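Local coordinates for protein Ps01740 (Pseudomonas sp. UW4, PDB 5UIF) that is a cis-3-chloroacrylic acid dehalogenase homologue of the tautomerase superfamily, probably hydrolysing the carbon-halogen bond of halogenated acrylates, at the interface of chains A and B. Numbering follows the deposited sequence. Chains: chain A/B, Ps01740.

The interface of chains A and B. Residues chain A 6, 46, 51, 60, 62, 64; chain B 2, 40, 42.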
ATOM      1  N   GLN A   6      -1.285   6.674   7.081  1.00 48.04           N
ATOM      2  CA  GLN A   6      -1.450   7.682   6.040  1.00 48.86           C
ATOM      3  C   GLN A   6      -2.371   8.809   6.491  1.00 49.53           C
ATOM      4  O   GLN A   6      -3.567   8.601   6.691  1.00 50.27           O
ATOM      5  CB  GLN A   6      -1.997   7.049   4.760  1.00 50.00           C
ATOM      6  CG  GLN A   6      -0.967   6.282   3.951  1.00 51.78           C
ATOM      7  CD  GLN A   6      -1.539   5.730   2.661  1.00 54.72           C
ATOM      8  OE1 GLN A   6      -2.755   5.633   2.498  1.00 55.36           O
ATOM      9  NE2 GLN A   6      -0.661   5.367   1.733  1.00 57.16           N
ATOM     10  N   LEU A  46      -0.031  12.793   3.039  1.00 50.04           N
ATOM     11  CA  LEU A  46      -0.686  13.114   1.778  1.00 48.12           C
ATOM     12  C   LEU A  46      -0.714  14.622   1.565  1.00 50.46           C
ATOM     13  O   LEU A  46      -0.888  15.386   2.514  1.00 52.50           O
ATOM     14  CB  LEU A  46      -2.109  12.553   1.754  1.00 45.42           C
ATOM     15  CG  LEU A  46      -2.249  11.038   1.911  1.00 42.65           C
ATOM     16  CD1 LEU A  46      -3.701  10.657   2.146  1.00 41.31           C
ATOM     17  CD2 LEU A  46      -1.701  10.325   0.688  1.00 41.23           C
ATOM     18  N   ALA A  51      -6.666  14.022  -0.510  1.00 46.16           N
ATOM     19  CA  ALA A  51      -7.434  13.096   0.313  1.00 45.28           C
ATOM     20  C   ALA A  51      -8.917  13.440   0.234  1.00 45.07           C
ATOM     21  O   ALA A  51      -9.315  14.569   0.523  1.00 46.32           O
ATOM     22  CB  ALA A  51      -6.951  13.131   1.754  1.00 46.65           C
ATOM     23  N   PRO A  60      -9.071  12.224   6.131  1.00 40.41           N
ATOM     24  CA  PRO A  60      -9.193  10.931   6.807  1.00 40.30           C
ATOM     25  C   PRO A  60      -7.832  10.396   7.238  1.00 40.52           C
ATOM     26  O   PRO A  60      -6.805  10.845   6.730  1.00 41.35           O
ATOM     27  CB  PRO A  60      -9.821  10.039   5.736  1.00 36.77           C
ATOM     28  CG  PRO A  60      -9.315  10.607   4.457  1.00 36.42           C
ATOM     29  CD  PRO A  60      -9.220  12.097   4.670  1.00 38.26           C
ATOM     30  N   ILE A  62      -5.727   6.789   7.637  1.00 48.14           N
ATOM     31  CA  ILE A  62      -5.734   5.371   7.303  1.00 47.38           C
ATOM     32  C   ILE A  62      -4.526   4.650   7.890  1.00 46.07           C
ATOM     33  O   ILE A  62      -3.381   4.947   7.547  1.00 47.52           O
ATOM     34  CB  ILE A  62      -5.760   5.147   5.775  1.00 49.25           C
ATOM     35  CG1 ILE A  62      -7.087   5.627   5.180  1.00 52.10           C
ATOM     36  CG2 ILE A  62      -5.549   3.677   5.450  1.00 48.09           C
ATOM     37  CD1 ILE A  62      -7.109   7.093   4.793  1.00 55.07           C
ATOM     38  N   ARG A  64      -3.033   0.907   8.149  1.00 46.05           N
ATOM     39  CA  ARG A  64      -3.127  -0.470   7.682  1.00 47.13           C
ATOM     40  C   ARG A  64      -1.994  -1.324   8.239  1.00 47.29           C
ATOM     41  O   ARG A  64      -0.839  -0.898   8.268  1.00 47.99           O
ATOM     42  CB  ARG A  64      -3.123  -0.517   6.153  1.00 49.76           C
ATOM     43  CG  ARG A  64      -4.360   0.098   5.519  1.00 51.07           C
ATOM     44  CD  ARG A  64      -4.315  -0.002   4.006  1.00 54.41           C
ATOM     45  NE  ARG A  64      -3.239   0.802   3.435  1.00 56.54           N
ATOM     46  CZ  ARG A  64      -2.962   0.863   2.137  1.00 59.49           C
ATOM     47  NH1 ARG A  64      -3.683   0.165   1.271  1.00 61.01           N
ATOM     48  NH2 ARG A  64      -1.965   1.622   1.705  1.00 61.39           N
TER
ATOM     49  N   LEU B   2     -11.821   2.007   0.354  1.00 46.24           N
ATOM     50  CA  LEU B   2     -10.615   2.813   0.219  1.00 46.99           C
ATOM     51  C   LEU B   2     -10.002   2.673  -1.171  1.00 45.06           C
ATOM     52  O   LEU B   2      -9.700   1.567  -1.616  1.00 45.80           O
ATOM     53  CB  LEU B   2      -9.591   2.420   1.285  1.00 50.26           C
ATOM     54  CG  LEU B   2      -8.263   3.181   1.264  1.00 51.59           C
ATOM     55  CD1 LEU B   2      -8.492   4.663   1.514  1.00 51.81           C
ATOM     56  CD2 LEU B   2      -7.295   2.602   2.285  1.00 55.69           C
ATOM     57  N   HIS B  40     -13.406   6.525   0.656  1.00 42.75           N
ATOM     58  CA  HIS B  40     -12.226   7.376   0.749  1.00 43.59           C
ATOM     59  C   HIS B  40     -11.331   7.200  -0.474  1.00 40.75           C
ATOM     60  O   HIS B  40     -10.963   6.079  -0.825  1.00 39.99           O
ATOM     61  CB  HIS B  40     -11.433   7.067   2.021  1.00 46.56           C
ATOM     62  CG  HIS B  40     -12.235   7.177   3.279  1.00 49.85           C
ATOM     63  ND1 HIS B  40     -12.467   8.380   3.913  1.00 53.22           N
ATOM     64  CD2 HIS B  40     -12.857   6.234   4.026  1.00 51.00           C
ATOM     65  CE1 HIS B  40     -13.198   8.172   4.993  1.00 56.08           C
ATOM     66  NE2 HIS B  40     -13.449   6.879   5.084  1.00 54.78           N
ATOM     67  N   LEU B  42      -7.662   8.400  -2.135  1.00 39.91           N
ATOM     68  CA  LEU B  42      -6.376   9.015  -1.830  1.00 42.23           C
ATOM     69  C   LEU B  42      -5.492   9.111  -3.069  1.00 41.16           C
ATOM     70  O   LEU B  42      -5.420   8.175  -3.867  1.00 37.49           O
ATOM     71  CB  LEU B  42      -5.655   8.222  -0.739  1.00 44.27           C
ATOM     72  CG  LEU B  42      -6.475   7.875   0.506  1.00 45.79           C
ATOM     73  CD1 LEU B  42      -5.647   7.035   1.463  1.00 49.80           C
ATOM     74  CD2 LEU B  42      -6.981   9.134   1.190  1.00 47.97           C
TER
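A strand-against-strand, side-chain-packed subunit interface joins neighbouring chains of the tautomerase-superfamily trimer: B:Leu42 packs against A:Ile62, A:Leu46 and A:Ala51, and B:Leu2 against A:Ile62. The principle is that one branched side chain can serve several neighbours if each branch has its own task. B:Leu42, on strand 40-46, does this with its two methyls. CD2 lies 3.7 Å from CD1 of A:Leu46, whose side chain is set nearly perpendicular to it, and also rests near CB of A:Ala51, the residue that pairs with B:Leu42 in an antiparallel bridge across the chains. CD1 takes the other direction, toward the amide oxygen OE1 of A:Gln6 and the end of A:Ile62, whose CD1 meets it tip to tip at 3.6 Å. A:Ile62 divides its labour likewise. Its CG2, anti to the backbone N, lies 3.8 Å from CD2 of B:Leu2, while CG1 (chi1 -67°) carries CD1 toward B:Leu42. An alanine at A:Ile62 would remove both branches, which would probably open a gap facing B:Leu2 and B:Leu42 and leave their isobutyl groups freer to change rotamer. Beside this apolar cluster, A:Pro60 and B:His40 run alongside one another, pointing opposite ways; CB of A:Pro60 lies above the plane of the imidazole and outward of its ND1-CE1 side, 3.6 Å from ND1 and 3.9 Å from CE1 of B:His40.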